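Local coordinates for zona pellucida sperm-binding protein 1,Zona pellucida sperm-binding protein 1 (Gallus gallus, PDB 6GF6) that forms part of the egg coat, where the homodimer of its first ZP-N domain, the part present here, cross-links egg coat filaments, at residues B[31-36]-B[85-90]. The protein carries 2 engineered substitutions. Sequence-based numbering, arbitrary orientation.
Sequences VHFKVL and VQLEEM
The carbonyl oxygen of Lys-34 accepts a hydrogen bond from the backbone N of Gln-86 at 2.8 Å, nearly in line with the C=O bond, and a CA-H...O contact from Val-85 CA at 3.3 Å. Lys-34 N returns the bond to Gln-86 O, and His-32 and Glu-88 exchange a second such pair, with His-32 N tilted out of the carbonyl plane of Glu-88. Above the polar face, SD of Met-90 sits 3.5 Å from the centroid of the His-32 ring, over one face and shifted toward the ND1–CE1 rim, a sulfur-aromatic contact. CG of His-32 lies anti to the carbonyl carbon (chi1 -74°), and the ring beyond it presents a face to SD. An alanine at His-32 would probably leave the Met-90 thioether without its ring partner and less fixed in rotation. Beside them, Lys-34 crosses Glu-88 at about a right angle, Lys-34 CE 3.3 Å from Glu-88 OE1; the ammonium itself pairs with Glu-44, and Glu-88 OE2 with Arg-42. On the largely apolar face, Phe-33 and Leu-87 lie side by side, Phe-33 CE2 to Leu-87 CD2 3.9 Å, while Val-85 CG1 meets the ring edge and Val-31 CG1 stands over one ring face, offset toward the rim. Leu-21, Ala-23, Leu-63 and Phe-65 of the facing sheet close over this side. Antiparallel strands with one polar and one largely apolar face are typical of a beta sandwich, here the Ig-like ZP-N domain; His-32 and Glu-88 share one zinc site known for this protein, Lys-34 and Glu-88 another, though this chain holds no zinc.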
ATOM      1  N   VAL B  31      -2.160 -15.949  -9.657  1.00 44.22           N
ATOM      2  CA  VAL B  31      -1.586 -16.364  -8.384  1.00 42.11           C
ATOM      3  C   VAL B  31      -2.497 -15.836  -7.287  1.00 41.48           C
ATOM      4  O   VAL B  31      -2.955 -14.691  -7.353  1.00 41.63           O
ATOM      5  CB  VAL B  31      -0.142 -15.849  -8.203  1.00 40.71           C
ATOM      6  CG1 VAL B  31       0.418 -16.224  -6.839  1.00 38.61           C
ATOM      7  CG2 VAL B  31       0.755 -16.393  -9.295  1.00 44.13           C
ATOM      8  N   HIS B  32      -2.830 -16.696  -6.333  1.00 40.39           N
ATOM      9  CA  HIS B  32      -3.541 -16.293  -5.133  1.00 40.22           C
ATOM     10  C   HIS B  32      -2.594 -16.373  -3.945  1.00 38.94           C
ATOM     11  O   HIS B  32      -1.824 -17.333  -3.817  1.00 37.97           O
ATOM     12  CB  HIS B  32      -4.772 -17.174  -4.904  1.00 45.72           C
ATOM     13  CG  HIS B  32      -5.900 -16.872  -5.837  1.00 50.25           C
ATOM     14  ND1 HIS B  32      -7.126 -17.495  -5.752  1.00 52.67           N
ATOM     15  CD2 HIS B  32      -5.991 -16.002  -6.870  1.00 51.86           C
ATOM     16  CE1 HIS B  32      -7.920 -17.025  -6.697  1.00 53.38           C
ATOM     17  NE2 HIS B  32      -7.255 -16.118  -7.388  1.00 53.21           N
ATOM     18  N   PHE B  33      -2.643 -15.350  -3.097  1.00 35.42           N
ATOM     19  CA  PHE B  33      -1.763 -15.226  -1.944  1.00 34.66           C
ATOM     20  C   PHE B  33      -2.543 -15.485  -0.663  1.00 34.09           C
ATOM     21  O   PHE B  33      -3.687 -15.041  -0.521  1.00 36.93           O
ATOM     22  CB  PHE B  33      -1.126 -13.832  -1.881  1.00 36.84           C
ATOM     23  CG  PHE B  33      -0.248 -13.502  -3.058  1.00 37.88           C
ATOM     24  CD1 PHE B  33      -0.792 -12.996  -4.228  1.00 40.11           C
ATOM     25  CD2 PHE B  33       1.124 -13.682  -2.987  1.00 38.21           C
ATOM     26  CE1 PHE B  33       0.016 -12.685  -5.308  1.00 40.45           C
ATOM     27  CE2 PHE B  33       1.936 -13.373  -4.064  1.00 39.35           C
ATOM     28  CZ  PHE B  33       1.381 -12.874  -5.225  1.00 40.18           C
ATOM     29  N   LYS B  34      -1.919 -16.205   0.267  1.00 31.56           N
ATOM     30  CA  LYS B  34      -2.477 -16.419   1.595  1.00 32.14           C
ATOM     31  C   LYS B  34      -1.370 -16.285   2.629  1.00 33.26           C
ATOM     32  O   LYS B  34      -0.258 -16.782   2.427  1.00 31.11           O
ATOM     33  CB  LYS B  34      -3.143 -17.795   1.731  1.00 34.71           C
ATOM     34  CG  LYS B  34      -4.437 -17.966   0.948  1.00 37.09           C
ATOM     35  CD  LYS B  34      -4.181 -18.561  -0.428  1.00 43.26           C
ATOM     36  CE  LYS B  34      -5.475 -19.033  -1.075  1.00 48.44           C
ATOM     37  NZ  LYS B  34      -6.423 -17.910  -1.316  1.00 50.95           N
ATOM     38  N   VAL B  35      -1.680 -15.614   3.732  1.00 31.42           N
ATOM     39  CA  VAL B  35      -0.748 -15.461   4.842  1.00 36.14           C
ATOM     40  C   VAL B  35      -0.868 -16.670   5.756  1.00 37.77           C
ATOM     41  O   VAL B  35      -1.976 -17.125   6.064  1.00 37.68           O
ATOM     42  CB  VAL B  35      -1.021 -14.153   5.606  1.00 36.42           C
ATOM     43  CG1 VAL B  35      -0.112 -14.042   6.822  1.00 38.01           C
ATOM     44  CG2 VAL B  35      -0.834 -12.955   4.688  1.00 34.97           C
ATOM     45  N   LEU B  36       0.273 -17.198   6.188  1.00 40.31           N
ATOM     46  CA  LEU B  36       0.329 -18.374   7.048  1.00 41.37           C
ATOM     47  C   LEU B  36       0.786 -17.992   8.450  1.00 41.67           C
ATOM     48  O   LEU B  36       1.668 -17.144   8.618  1.00 42.67           O
ATOM     49  CB  LEU B  36       1.278 -19.434   6.482  1.00 45.21           C
ATOM     50  CG  LEU B  36       1.046 -19.864   5.036  1.00 50.11           C
ATOM     51  CD1 LEU B  36       2.126 -20.850   4.620  1.00 52.22           C
ATOM     52  CD2 LEU B  36      -0.336 -20.481   4.867  1.00 50.72           C
ATOM     53  N   VAL B  85       4.137 -16.955   3.495  1.00 36.01           N
ATOM     54  CA  VAL B  85       3.070 -16.727   2.532  1.00 35.53           C
ATOM     55  C   VAL B  85       2.983 -17.943   1.628  1.00 38.37           C
ATOM     56  O   VAL B  85       4.007 -18.525   1.259  1.00 41.84           O
ATOM     57  CB  VAL B  85       3.312 -15.454   1.692  1.00 35.05           C
ATOM     58  CG1 VAL B  85       2.196 -15.264   0.671  1.00 32.52           C
ATOM     59  CG2 VAL B  85       3.419 -14.232   2.589  1.00 31.11           C
ATOM     60  N   GLN B  86       1.763 -18.325   1.271  1.00 39.95           N
ATOM     61  CA  GLN B  86       1.525 -19.381   0.298  1.00 44.08           C
ATOM     62  C   GLN B  86       1.080 -18.758  -1.016  1.00 40.23           C
ATOM     63  O   GLN B  86       0.214 -17.878  -1.027  1.00 37.90           O
ATOM     64  CB  GLN B  86       0.469 -20.367   0.801  1.00 54.59           C
ATOM     65  CG  GLN B  86       0.268 -21.566  -0.114  1.00 67.16           C
ATOM     66  CD  GLN B  86      -0.866 -22.459   0.336  1.00 78.52           C
ATOM     67  OE1 GLN B  86      -1.650 -22.093   1.209  1.00 84.08           O
ATOM     68  NE2 GLN B  86      -0.966 -23.636  -0.268  1.00 85.39           N
ATOM     69  N   LEU B  87       1.697 -19.192  -2.110  1.00 41.74           N
ATOM     70  CA  LEU B  87       1.308 -18.794  -3.457  1.00 43.68           C
ATOM     71  C   LEU B  87       0.621 -19.971  -4.121  1.00 45.64           C
ATOM     72  O   LEU B  87       1.194 -21.063  -4.195  1.00 46.48           O
ATOM     73  CB  LEU B  87       2.512 -18.363  -4.290  1.00 46.07           C
ATOM     74  CG  LEU B  87       3.291 -17.148  -3.808  1.00 48.13           C
ATOM     75  CD1 LEU B  87       4.233 -17.558  -2.711  1.00 51.12           C
ATOM     76  CD2 LEU B  87       4.059 -16.532  -4.965  1.00 50.23           C
ATOM     77  N   GLU B  88      -0.596 -19.751  -4.594  1.00 45.52           N
ATOM     78  CA  GLU B  88      -1.352 -20.774  -5.302  1.00 46.27           C
ATOM     79  C   GLU B  88      -1.439 -20.350  -6.758  1.00 46.70           C
ATOM     80  O   GLU B  88      -2.165 -19.409  -7.095  1.00 47.55           O
ATOM     81  CB  GLU B  88      -2.735 -20.961  -4.693  1.00 49.84           C
ATOM     82  CG  GLU B  88      -2.696 -21.585  -3.315  1.00 52.07           C
ATOM     83  CD  GLU B  88      -4.056 -22.033  -2.834  1.00 55.70           C
ATOM     84  OE1 GLU B  88      -5.078 -21.491  -3.312  1.00 55.89           O
ATOM     85  OE2 GLU B  88      -4.095 -22.927  -1.965  1.00 62.04           O
ATOM     86  N   GLU B  89      -0.674 -21.016  -7.610  1.00 46.89           N
ATOM     87  CA  GLU B  89      -0.780 -20.778  -9.040  1.00 48.50           C
ATOM     88  C   GLU B  89      -2.054 -21.423  -9.553  1.00 47.82           C
ATOM     89  O   GLU B  89      -2.310 -22.601  -9.290  1.00 50.21           O
ATOM     90  CB  GLU B  89       0.443 -21.335  -9.768  1.00 52.07           C
ATOM     91  CG  GLU B  89       0.480 -20.987 -11.248  1.00 57.13           C
ATOM     92  CD  GLU B  89       1.714 -21.520 -11.952  1.00 63.91           C
ATOM     93  OE1 GLU B  89       1.918 -21.170 -13.133  1.00 67.54           O
ATOM     94  OE2 GLU B  89       2.471 -22.298 -11.335  1.00 65.17           O
ATOM     95  N   MET B  90      -2.876 -20.650 -10.252  1.00 47.34           N
ATOM     96  CA  MET B  90      -4.204 -21.116 -10.606  1.00 51.55           C
ATOM     97  C   MET B  90      -4.471 -20.931 -12.090  1.00 54.54           C
ATOM     98  O   MET B  90      -4.103 -19.914 -12.685  1.00 55.00           O
ATOM     99  CB  MET B  90      -5.273 -20.403  -9.782  1.00 57.87           C
ATOM    100  CG  MET B  90      -5.287 -20.869  -8.336  1.00 63.85           C
ATOM    101  SD  MET B  90      -6.555 -20.079  -7.359  1.00 73.17           S
ATOM    102  CE  MET B  90      -8.041 -20.534  -8.253  1.00 73.51           C
TER